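PDB 5IFF: uncharacterized protein from Pyrococcus abyssi, which acts as the restriction DNA glycosylase R.PabI, binding double-stranded DNA as a tetramer and probably releasing adenine from its recognition sequence. Local coordinates for residues S44-D48 / E49-D53; T165-E168 / P169-G173; I199-S202 / E203-N207; Y70-S73 / R74-L78; G83-Y87 / N88-E92. The protein carries 2 engineered substitutions. One frame throughout, in Å; residues are numbered along the deposited sequence.

Interaction 1. Residues S44-D48 / E49-D53; sequences SFPSD and ENLRD. With nucleotides of chain C.
An Asx turn at D48, with N50 and L51 folded over it, starts the short 3-10 segment 49-53 in the loop between strands 38-39 and 54-59. D48 OD1 accepts from the backbone N of N50 at 2.9 Å, and the N-H comes from above the carboxylate plane. CG of D48 sits between its own backbone N and carbonyl carbon (chi1 48°), which bends the short acid forward over the next residues. The N50 amide, turned 82° from the carboxylate plane, adds only a weak bond from ND2 to the same OD1. D48 O receives L51 N at 3.0 Å and closes the first 3-10 turn. Proline suits position 46, since its ring, with no N-H to satisfy, lies against the turn, P46 CG being 3.7 Å from L51 N. The forked end of L51 faces P46 O, CD1 and CD2 each 3.7 Å from it, while CD1 also reaches F45 CB at 4.0 Å. Cut back to an alanine, L51 would probably open a gap beside F45 and P46 and leave T165 and A172, which also touch this leucine, without their apolar neighbour. On the outer side E49 OE2 and R52 NH1 form a salt bridge of 3.3 Å; R52 NH1 also bonds weakly to N32. At the other end S44 N makes a weak 3.4 Å hydrogen bond to OP2 of the chain C nucleotide DA3, a backbone phosphate contact that does not depend on the base. An aspartate whose carboxylate takes the N-H two residues on is typical of an Asx turn leading a loop into a 3-10 turn.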
# COMPACT_ATOMS: atom_id res chain seq x y z
N SER A 44 6.70 -27.83 -4.28
CA SER A 44 6.90 -29.29 -4.29
C SER A 44 7.30 -29.80 -2.90
O SER A 44 8.28 -29.35 -2.33
CB SER A 44 7.98 -29.66 -5.32
OG SER A 44 8.60 -30.87 -4.97
N PHE A 45 6.52 -30.70 -2.32
CA PHE A 45 6.85 -31.13 -0.97
C PHE A 45 7.41 -32.55 -0.98
O PHE A 45 6.96 -33.37 -1.75
CB PHE A 45 5.61 -30.99 -0.08
CG PHE A 45 5.23 -29.55 0.10
CD1 PHE A 45 5.89 -28.77 1.04
CD2 PHE A 45 4.33 -28.95 -0.75
CE1 PHE A 45 5.60 -27.41 1.17
CE2 PHE A 45 4.03 -27.58 -0.63
CZ PHE A 45 4.67 -26.82 0.33
N PRO A 46 8.42 -32.79 -0.13
CA PRO A 46 9.16 -34.06 -0.05
C PRO A 46 8.32 -35.16 0.62
O PRO A 46 7.22 -34.88 1.11
CB PRO A 46 10.37 -33.68 0.80
CG PRO A 46 9.79 -32.63 1.76
CD PRO A 46 8.89 -31.81 0.88
N SER A 47 8.84 -36.37 0.65
CA SER A 47 8.09 -37.48 1.25
C SER A 47 8.93 -38.27 2.27
O SER A 47 8.66 -39.45 2.53
CB SER A 47 7.59 -38.40 0.15
OG SER A 47 8.69 -38.92 -0.58
N ASP A 48 9.91 -37.61 2.87
CA ASP A 48 10.80 -38.20 3.86
C ASP A 48 10.73 -37.41 5.14
O ASP A 48 9.80 -36.63 5.31
CB ASP A 48 12.22 -38.24 3.33
CG ASP A 48 12.64 -36.90 2.74
OD1 ASP A 48 12.14 -35.84 3.23
OD2 ASP A 48 13.44 -36.93 1.79
N GLU A 49 11.73 -37.58 6.01
CA GLU A 49 11.81 -36.87 7.27
C GLU A 49 11.64 -35.34 7.09
O GLU A 49 11.11 -34.71 7.97
CB GLU A 49 13.13 -37.16 7.99
CG GLU A 49 13.19 -36.58 9.42
CD GLU A 49 14.42 -35.70 9.68
OE1 GLU A 49 15.56 -36.21 9.51
OE2 GLU A 49 14.25 -34.52 10.07
N ASN A 50 12.07 -34.79 5.96
CA ASN A 50 12.01 -33.33 5.78
C ASN A 50 10.58 -32.80 5.72
O ASN A 50 10.37 -31.66 6.09
CB ASN A 50 12.78 -32.89 4.52
CG ASN A 50 14.26 -33.17 4.62
OD1 ASN A 50 14.92 -32.75 5.57
ND2 ASN A 50 14.78 -33.94 3.67
N LEU A 51 9.59 -33.61 5.31
CA LEU A 51 8.20 -33.11 5.29
C LEU A 51 7.73 -32.59 6.65
O LEU A 51 6.92 -31.65 6.73
CB LEU A 51 7.20 -34.21 4.86
CG LEU A 51 5.76 -33.71 4.55
CD1 LEU A 51 5.73 -32.52 3.58
CD2 LEU A 51 4.94 -34.89 4.01
N ARG A 52 8.19 -33.23 7.72
CA ARG A 52 7.71 -32.89 9.06
C ARG A 52 8.19 -31.53 9.54
O ARG A 52 7.73 -31.05 10.58
CB ARG A 52 8.13 -33.96 10.08
CG ARG A 52 9.57 -33.80 10.51
CD ARG A 52 9.94 -34.56 11.77
NE ARG A 52 11.38 -34.45 12.01
CZ ARG A 52 12.01 -34.90 13.09
NH1 ARG A 52 13.32 -34.74 13.20
NH2 ARG A 52 11.33 -35.50 14.06
N ASP A 53 9.16 -30.92 8.83
CA ASP A 53 9.61 -29.58 9.14
C ASP A 53 8.71 -28.45 8.54
O ASP A 53 8.95 -27.25 8.78
CB ASP A 53 11.04 -29.38 8.64
CG ASP A 53 12.04 -30.28 9.35
OD1 ASP A 53 11.76 -30.67 10.52
OD2 ASP A 53 13.07 -30.59 8.74
P DA C 3 10.07 -25.69 -5.15
OP1 DA C 3 10.41 -26.81 -4.25
OP2 DA C 3 8.66 -25.32 -5.39
O5' DA C 3 10.86 -24.42 -4.61
C5' DA C 3 12.25 -24.48 -4.46
C4' DA C 3 12.80 -23.13 -4.12
O4' DA C 3 12.93 -22.34 -5.35
C3' DA C 3 11.94 -22.32 -3.16
O3' DA C 3 12.79 -21.73 -2.18
C2' DA C 3 11.28 -21.27 -4.09
C1' DA C 3 12.38 -21.07 -5.14
N9 DA C 3 11.93 -20.53 -6.44
C8 DA C 3 10.71 -20.70 -7.07
N7 DA C 3 10.63 -20.09 -8.24
C5 DA C 3 11.87 -19.47 -8.39
C6 DA C 3 12.42 -18.62 -9.39
N6 DA C 3 11.78 -18.27 -10.51
N1 DA C 3 13.71 -18.19 -9.24
C2 DA C 3 14.37 -18.55 -8.14
N3 DA C 3 13.94 -19.31 -7.10
C4 DA C 3 12.68 -19.74 -7.30

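Interaction 2. Residues T165-E168 / P169-G173; sequences TNVE and PSLAG
V167 lays its CG2 methyl obliquely against CD1 of L171, 3.8 Å away, across a type VIb turn built on the cis peptide between E168 and P169. CG2 of V167 is wedged between its own backbone N and carbonyl carbon, with CG1 on the side away from the carbonyl (chi1 -61°), and this rotation points CG2 at L171. The valine also packs on V182 and Y184 of strand 181-186. The cis bond brings the CA atoms of E168 and P169 to 3.0 Å. Proline is the residue for which a cis peptide costs least, and here it reverses the chain at once. V167 O and S170 N stand 3.9 Å apart without a hydrogen bond, as the VIb class allows; E168 instead pairs by its backbone with K183. Beyond the turn, R174 binds P169 O through NH2 and S170 O through NE, and L171 rests on F45 and L164. The reversal thus turns the chain within the loop between strands 154-163 and 181-186, with its apolar pair turned inward and E168 on the outside, beside E185. A small ST turn follows: S170 OG accepts weakly from A172 N at 3.3 Å, with an N-H...O angle of 135°.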
# COMPACT_ATOMS: atom_id res chain seq x y z
N THR A 165 1.70 -32.45 7.34
CA THR A 165 1.40 -33.88 7.34
C THR A 165 -0.00 -34.09 7.90
O THR A 165 -0.49 -35.22 7.92
CB THR A 165 2.38 -34.69 8.17
OG1 THR A 165 2.49 -34.10 9.46
CG2 THR A 165 3.74 -34.71 7.53
N ASN A 166 -0.60 -33.02 8.45
CA ASN A 166 -1.93 -33.09 9.07
C ASN A 166 -3.06 -32.55 8.22
O ASN A 166 -4.19 -32.45 8.70
CB ASN A 166 -1.99 -32.35 10.43
CG ASN A 166 -1.26 -33.11 11.51
OD1 ASN A 166 -0.64 -34.12 11.24
ND2 ASN A 166 -1.29 -32.60 12.72
N VAL A 167 -2.78 -32.21 6.96
CA VAL A 167 -3.83 -31.69 6.10
C VAL A 167 -4.13 -32.64 4.95
O VAL A 167 -3.35 -33.54 4.69
CB VAL A 167 -3.45 -30.30 5.52
CG1 VAL A 167 -3.26 -29.34 6.68
CG2 VAL A 167 -2.25 -30.38 4.61
N GLU A 168 -5.24 -32.40 4.24
CA GLU A 168 -5.63 -33.21 3.08
C GLU A 168 -5.89 -32.32 1.88
O GLU A 168 -6.33 -31.17 2.03
CB GLU A 168 -6.92 -34.01 3.34
CG GLU A 168 -7.06 -34.71 4.67
CD GLU A 168 -8.42 -35.45 4.78
OE1 GLU A 168 -8.89 -35.99 3.75
OE2 GLU A 168 -9.02 -35.47 5.87
N PRO A 169 -5.69 -32.83 0.67
CA PRO A 169 -5.09 -34.13 0.31
C PRO A 169 -3.61 -34.16 0.71
O PRO A 169 -2.91 -33.15 0.56
CB PRO A 169 -5.25 -34.18 -1.21
CG PRO A 169 -6.33 -33.19 -1.53
CD PRO A 169 -6.20 -32.11 -0.50
N SER A 170 -3.14 -35.31 1.20
CA SER A 170 -1.75 -35.50 1.57
C SER A 170 -0.76 -34.78 0.63
O SER A 170 -0.83 -34.89 -0.58
CB SER A 170 -1.39 -36.99 1.60
OG SER A 170 0.00 -37.17 1.63
N LEU A 171 0.13 -34.00 1.24
CA LEU A 171 1.13 -33.25 0.46
C LEU A 171 2.43 -34.04 0.23
O LEU A 171 3.27 -33.65 -0.60
CB LEU A 171 1.44 -31.95 1.15
CG LEU A 171 0.32 -30.93 0.91
CD1 LEU A 171 0.44 -29.87 1.93
CD2 LEU A 171 0.47 -30.39 -0.52
N ALA A 172 2.59 -35.17 0.95
CA ALA A 172 3.80 -36.01 0.76
C ALA A 172 4.14 -36.31 -0.69
O ALA A 172 3.39 -36.99 -1.37
CB ALA A 172 3.65 -37.36 1.52
N GLY A 173 5.29 -35.81 -1.17
CA GLY A 173 5.73 -36.08 -2.52
C GLY A 173 4.89 -35.50 -3.63
O GLY A 173 4.88 -36.03 -4.73

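Interaction 3. Residues I199-S202 / E203-N207; sequences IIAS and ETHKN
S202 uses two oxygens to start helix 203-216: its OG accepts from H205 N at 2.9 Å, an N-cap bond, and its carbonyl O accepts from K206 N, also at 2.9 Å, with an N-H...O angle of 168° and the donor nearly along the C=O axis. Serine fits because OG, standing between its own backbone N and carbonyl carbon (chi1 70°), is short enough to bend back over the helix start and replace the missing carbonyl acceptor. The same OG lies 3.1 Å from H205 CD2. The imidazole leans over this end obliquely, with A201 CB 3.9 Å from CD2, and its polar ND1 is bonded to the Y62 hydroxyl. At this one-residue break the chain folds back so sharply that the CA atoms of I199 and K206 approach to 3.9 Å. K206 CB closes over I199 O at 3.4 Å, and this buried carbonyl has no polar partner in the model. Farther along, K206 CG passes I199 CG2 at 3.9 Å, the aliphatic shaft crossing the isoleucine branch. A bend at chi3 (100°) then carries the ammonium off to V100 O, A97 O and the Y103 hydroxyl, so one lysine serves as apolar cover and polar clasp. The N-capped corner between helices 188-201 and 203-216 lies beside the adenine site, the A201 side chain about 5 Å from that of V158, though no adenine is bound to this chain. I199 and I200 pack against F96 of helix 87-99, while A201, S202 and H205 rest on S156 of strand 154-163.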
# COMPACT_ATOMS: atom_id res chain seq x y z
N ILE A 199 -6.38 -15.69 26.02
CA ILE A 199 -6.64 -15.35 27.41
C ILE A 199 -5.33 -14.92 28.12
O ILE A 199 -5.36 -13.97 28.90
CB ILE A 199 -7.31 -16.53 28.14
CG1 ILE A 199 -8.79 -16.57 27.77
CG2 ILE A 199 -7.17 -16.42 29.66
CD1 ILE A 199 -9.46 -17.87 28.22
N ILE A 200 -4.19 -15.57 27.82
CA ILE A 200 -2.94 -15.22 28.52
C ILE A 200 -2.11 -14.16 27.74
O ILE A 200 -1.14 -13.63 28.27
CB ILE A 200 -2.07 -16.44 28.79
CG1 ILE A 200 -1.54 -17.05 27.48
CG2 ILE A 200 -2.83 -17.45 29.65
CD1 ILE A 200 -0.28 -17.92 27.71
N ALA A 201 -2.55 -13.81 26.54
CA ALA A 201 -1.81 -12.82 25.72
C ALA A 201 -1.87 -11.39 26.26
O ALA A 201 -0.83 -10.68 26.31
CB ALA A 201 -2.36 -12.85 24.28
N SER A 202 -3.07 -10.94 26.64
CA SER A 202 -3.26 -9.59 27.22
C SER A 202 -4.58 -9.53 27.95
O SER A 202 -5.50 -10.30 27.61
CB SER A 202 -3.25 -8.50 26.16
OG SER A 202 -4.42 -8.56 25.34
N GLU A 203 -4.71 -8.58 28.88
CA GLU A 203 -5.98 -8.46 29.59
C GLU A 203 -7.10 -8.14 28.60
O GLU A 203 -8.20 -8.62 28.71
CB GLU A 203 -5.92 -7.38 30.68
CG GLU A 203 -7.20 -7.34 31.52
CD GLU A 203 -7.08 -6.49 32.78
OE1 GLU A 203 -6.02 -5.89 33.01
OE2 GLU A 203 -8.07 -6.43 33.54
N THR A 204 -6.80 -7.31 27.61
CA THR A 204 -7.82 -6.95 26.64
C THR A 204 -8.29 -8.16 25.84
O THR A 204 -9.50 -8.35 25.61
CB THR A 204 -7.30 -5.86 25.68
OG1 THR A 204 -7.04 -4.67 26.44
CG2 THR A 204 -8.36 -5.52 24.64
N HIS A 205 -7.32 -8.98 25.42
CA HIS A 205 -7.71 -10.19 24.69
C HIS A 205 -8.54 -11.11 25.57
O HIS A 205 -9.52 -11.65 25.10
CB HIS A 205 -6.48 -10.96 24.17
CG HIS A 205 -5.86 -10.36 22.94
ND1 HIS A 205 -6.61 -9.92 21.87
CD2 HIS A 205 -4.56 -10.10 22.62
CE1 HIS A 205 -5.79 -9.41 20.94
NE2 HIS A 205 -4.55 -9.53 21.38
N LYS A 206 -8.12 -11.28 26.82
CA LYS A 206 -8.90 -12.14 27.76
C LYS A 206 -10.35 -11.63 27.90
O LYS A 206 -11.33 -12.42 27.86
CB LYS A 206 -8.22 -12.17 29.14
CG LYS A 206 -9.03 -13.01 30.17
CD LYS A 206 -8.36 -13.12 31.55
CE LYS A 206 -8.95 -12.17 32.53
NZ LYS A 206 -8.40 -12.33 33.96
N ASN A 207 -10.48 -10.32 28.10
CA ASN A 207 -11.80 -9.73 28.25
C ASN A 207 -12.63 -10.01 27.03
O ASN A 207 -13.82 -10.34 27.15
CB ASN A 207 -11.70 -8.21 28.49
CG ASN A 207 -11.12 -7.88 29.86
OD1 ASN A 207 -11.12 -8.72 30.78
ND2 ASN A 207 -10.65 -6.67 30.02

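Interaction 4. Residues Y70-S73 / R74-L78; sequences YELS and RMVRL
L72 meets two side chains one turn on from two directions: its CD1 touches M75 CE at 3.8 Å, the chains crossing at about a right angle, and V76 CG2 at 3.9 Å, obliquely. The methionine gets there by bending at chi3 (45°), which turns CE back to the leucine while CG packs 3.3 Å from E71 O. Unbranched and flexible, methionine suits this curved path, and it goes on to M191 and V5. Were M75 an alanine, the L72 methyl would probably be left without the methyl that crosses it, and a gap would open towards M191. All this happens in the first turn of helix 72-81, where M75 N bonds to E71 O at 2.9 Å. E71 holds the N-cap position, but its carboxylate points elsewhere, to S61 N and W58 NE1, close to the adenine-binding I60. Its CG lies 3.6 Å above the ring of Y70, over the centre, a methylene laid on an aromatic face. S73 OG, placed between its own N and carbonyl carbon, accepts Y70 N at 2.9 Å with an angle of 164°, and bonds also to Y62 O; a small hydroxyl suits this buried turn.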
# COMPACT_ATOMS: atom_id res chain seq x y z
N TYR A 70 -15.63 -14.99 12.88
CA TYR A 70 -14.45 -14.95 12.01
C TYR A 70 -13.37 -15.81 12.56
O TYR A 70 -13.02 -15.67 13.74
CB TYR A 70 -13.93 -13.51 11.89
CG TYR A 70 -12.70 -13.32 10.98
CD1 TYR A 70 -12.79 -13.51 9.60
CD2 TYR A 70 -11.46 -12.91 11.52
CE1 TYR A 70 -11.68 -13.31 8.76
CE2 TYR A 70 -10.35 -12.68 10.69
CZ TYR A 70 -10.45 -12.92 9.32
OH TYR A 70 -9.35 -12.70 8.51
N GLU A 71 -12.84 -16.72 11.74
CA GLU A 71 -11.78 -17.66 12.13
C GLU A 71 -12.07 -18.35 13.47
O GLU A 71 -12.98 -19.16 13.55
CB GLU A 71 -10.45 -16.93 12.15
CG GLU A 71 -10.09 -16.41 10.75
CD GLU A 71 -8.66 -15.89 10.63
OE1 GLU A 71 -8.06 -15.41 11.61
OE2 GLU A 71 -8.17 -15.93 9.50
N LEU A 72 -11.29 -18.07 14.51
CA LEU A 72 -11.47 -18.81 15.74
C LEU A 72 -12.91 -18.62 16.30
O LEU A 72 -13.46 -19.56 16.83
CB LEU A 72 -10.44 -18.37 16.81
CG LEU A 72 -10.54 -19.16 18.14
CD1 LEU A 72 -10.27 -20.70 18.02
CD2 LEU A 72 -9.58 -18.56 19.18
N SER A 73 -13.52 -17.42 16.21
CA SER A 73 -14.87 -17.33 16.80
C SER A 73 -15.88 -18.13 15.98
O SER A 73 -16.87 -18.65 16.53
CB SER A 73 -15.37 -15.87 16.95
OG SER A 73 -15.26 -15.08 15.76
N ARG A 74 -15.67 -18.22 14.67
CA ARG A 74 -16.60 -19.02 13.87
C ARG A 74 -16.38 -20.52 14.16
O ARG A 74 -17.37 -21.28 14.24
CB ARG A 74 -16.47 -18.69 12.36
CG ARG A 74 -17.33 -19.64 11.46
CD ARG A 74 -17.35 -19.21 9.99
NE ARG A 74 -18.21 -18.04 9.77
CZ ARG A 74 -18.56 -17.57 8.57
NH1 ARG A 74 -18.12 -18.16 7.46
NH2 ARG A 74 -19.35 -16.51 8.48
N MET A 75 -15.12 -20.94 14.35
CA MET A 75 -14.84 -22.31 14.74
C MET A 75 -15.59 -22.67 16.03
O MET A 75 -16.26 -23.70 16.14
CB MET A 75 -13.35 -22.50 14.98
CG MET A 75 -12.56 -22.44 13.67
SD MET A 75 -10.80 -22.18 13.93
CE MET A 75 -10.31 -23.22 15.18
N VAL A 76 -15.40 -21.82 17.01
CA VAL A 76 -15.93 -22.09 18.35
C VAL A 76 -17.46 -22.03 18.37
O VAL A 76 -18.10 -22.89 18.98
CB VAL A 76 -15.31 -21.09 19.40
CG1 VAL A 76 -16.02 -21.17 20.77
CG2 VAL A 76 -13.81 -21.47 19.59
N ARG A 77 -18.06 -21.05 17.71
CA ARG A 77 -19.52 -20.97 17.75
C ARG A 77 -20.08 -22.22 17.04
O ARG A 77 -21.04 -22.84 17.51
CB ARG A 77 -20.05 -19.68 17.11
CG ARG A 77 -21.58 -19.56 17.23
CD ARG A 77 -22.13 -18.27 16.63
NE ARG A 77 -21.79 -17.07 17.41
CZ ARG A 77 -20.83 -16.22 17.05
NH1 ARG A 77 -20.58 -15.15 17.77
NH2 ARG A 77 -20.13 -16.45 15.94
N LEU A 78 -19.47 -22.61 15.92
CA LEU A 78 -19.94 -23.83 15.21
C LEU A 78 -19.68 -25.07 16.06
O LEU A 78 -20.54 -25.95 16.13
CB LEU A 78 -19.25 -24.00 13.84
CG LEU A 78 -19.71 -23.10 12.69
CD1 LEU A 78 -18.84 -23.42 11.45
CD2 LEU A 78 -21.22 -23.22 12.41

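Interaction 5. Residues G83-Y87 / N88-E92; sequences GILTY and NDIYE
The carbonyl oxygen of Y87 sits over one face of the Y91 ring, 3.3 Å above its plane and offset toward the rim, while also accepting Y91 N at 2.9 Å in an ordinary helical bond. CZ of the Y91 ring meets Y87 CB at 3.8 Å. At the start of helix 87-99, T86 and D89 form a capping box: T86 OG1 accepts D89 N at 2.9 Å, and D89 OD2 accepts T86 N at 3.0 Å, with an N-H...O angle of 172° and the donor well above the carboxylate plane. CG of D89 lies opposite its own carbonyl carbon (chi1 -73°), which swings the carboxylate back to the T86 amide. Threonine supplies the hydroxyl and aspartate the reach for this reciprocal pair. Behind the box L85 CD1 presses on I90 CG1, tighter than usual at 3.3 Å; L85 also packs on V188 of helix 188-201, and I90 on L213 of helix 203-216. A water lies near D89 OD2 and donates weakly to I84 O, and K192 forms a long, weak ion pair with OD1. With the T86 N-H directed at it and a helix N-terminus alongside, the D89 carboxylate is probably held in its ionised form.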
# COMPACT_ATOMS: atom_id res chain seq x y z
N GLY A 83 -22.12 -29.44 19.53
CA GLY A 83 -21.80 -30.32 20.64
C GLY A 83 -20.37 -30.84 20.61
O GLY A 83 -20.02 -31.72 21.37
N ILE A 84 -19.53 -30.25 19.76
CA ILE A 84 -18.12 -30.58 19.75
C ILE A 84 -17.44 -29.93 20.96
O ILE A 84 -16.68 -30.58 21.69
CB ILE A 84 -17.47 -30.13 18.42
CG1 ILE A 84 -17.99 -31.03 17.27
CG2 ILE A 84 -15.94 -30.26 18.48
CD1 ILE A 84 -17.65 -30.44 15.84
N LEU A 85 -17.72 -28.67 21.17
CA LEU A 85 -17.20 -27.97 22.33
C LEU A 85 -18.40 -27.84 23.31
O LEU A 85 -19.42 -27.21 23.00
CB LEU A 85 -16.62 -26.66 21.90
CG LEU A 85 -15.63 -25.90 22.79
CD1 LEU A 85 -16.34 -25.43 24.01
CD2 LEU A 85 -14.39 -26.65 23.21
N THR A 86 -18.30 -28.53 24.43
CA THR A 86 -19.45 -28.74 25.30
C THR A 86 -19.62 -27.55 26.24
O THR A 86 -18.73 -26.70 26.34
CB THR A 86 -19.31 -30.00 26.18
OG1 THR A 86 -18.14 -29.85 26.99
CG2 THR A 86 -19.18 -31.28 25.33
N TYR A 87 -20.75 -27.53 26.93
CA TYR A 87 -20.93 -26.47 27.93
C TYR A 87 -19.84 -26.59 28.95
O TYR A 87 -19.25 -25.60 29.34
CB TYR A 87 -22.30 -26.59 28.63
CG TYR A 87 -23.40 -26.10 27.76
CD1 TYR A 87 -23.75 -24.75 27.73
CD2 TYR A 87 -24.09 -26.99 26.94
CE1 TYR A 87 -24.77 -24.28 26.91
CE2 TYR A 87 -25.11 -26.54 26.12
CZ TYR A 87 -25.44 -25.18 26.11
OH TYR A 87 -26.46 -24.74 25.29
N ASN A 88 -19.57 -27.84 29.36
CA ASN A 88 -18.57 -28.05 30.37
C ASN A 88 -17.19 -27.54 29.90
O ASN A 88 -16.42 -27.01 30.70
CB ASN A 88 -18.48 -29.51 30.75
CG ASN A 88 -17.52 -29.75 31.89
OD1 ASN A 88 -17.85 -29.53 33.03
ND2 ASN A 88 -16.35 -30.22 31.57
N ASP A 89 -16.88 -27.77 28.62
CA ASP A 89 -15.64 -27.25 28.05
C ASP A 89 -15.59 -25.72 28.25
O ASP A 89 -14.53 -25.14 28.60
CB ASP A 89 -15.53 -27.55 26.56
CG ASP A 89 -15.25 -29.03 26.26
OD1 ASP A 89 -14.73 -29.77 27.12
OD2 ASP A 89 -15.56 -29.44 25.13
N ILE A 90 -16.72 -25.05 27.98
CA ILE A 90 -16.75 -23.58 28.04
C ILE A 90 -16.61 -23.13 29.50
O ILE A 90 -15.85 -22.19 29.79
CB ILE A 90 -18.03 -22.99 27.38
CG1 ILE A 90 -17.94 -23.17 25.86
CG2 ILE A 90 -18.13 -21.48 27.57
CD1 ILE A 90 -19.27 -22.95 25.17
N TYR A 91 -17.29 -23.83 30.42
CA TYR A 91 -17.17 -23.46 31.83
C TYR A 91 -15.73 -23.57 32.33
O TYR A 91 -15.27 -22.77 33.16
CB TYR A 91 -18.06 -24.33 32.73
CG TYR A 91 -19.51 -24.33 32.37
CD1 TYR A 91 -20.12 -23.23 31.74
CD2 TYR A 91 -20.29 -25.46 32.66
CE1 TYR A 91 -21.53 -23.28 31.44
CE2 TYR A 91 -21.62 -25.51 32.36
CZ TYR A 91 -22.23 -24.43 31.74
OH TYR A 91 -23.57 -24.57 31.45
N GLU A 92 -15.03 -24.63 31.87
CA GLU A 92 -13.62 -24.81 32.22
C GLU A 92 -12.74 -23.68 31.66
O GLU A 92 -11.80 -23.22 32.28
CB GLU A 92 -13.09 -26.15 31.68
CG GLU A 92 -13.61 -27.37 32.43
CD GLU A 92 -13.11 -27.45 33.86
OE1 GLU A 92 -11.88 -27.48 34.08
OE2 GLU A 92 -13.95 -27.48 34.78
O HOH W 1 -14.99 -31.75 24.35

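Overall arrangement
Interactions 1 and 2 are adjoining loops in contact: their centres are about 10 Å apart, P46 O probably accepts a hydrogen bond from G173 N at 3.1 Å, and L51 CD2 packs on A172 CA at 3.6 Å. Interaction 1 reaches the DNA through a weak bond from S44 N; interaction 2 has its nearest atom about 10 Å from the DNA. Interactions 4 and 5, centres about 14 Å apart, belong to helix 72-81 and to the start of the next helix, 87-99. Interactions 3 and 4 both come near adenine-binding residues, though no adenine is bound to this chain here: the E71 side chain is about 4 Å from that of I60. Interaction 5 is remote, its nearest atom about 27 Å from the DNA.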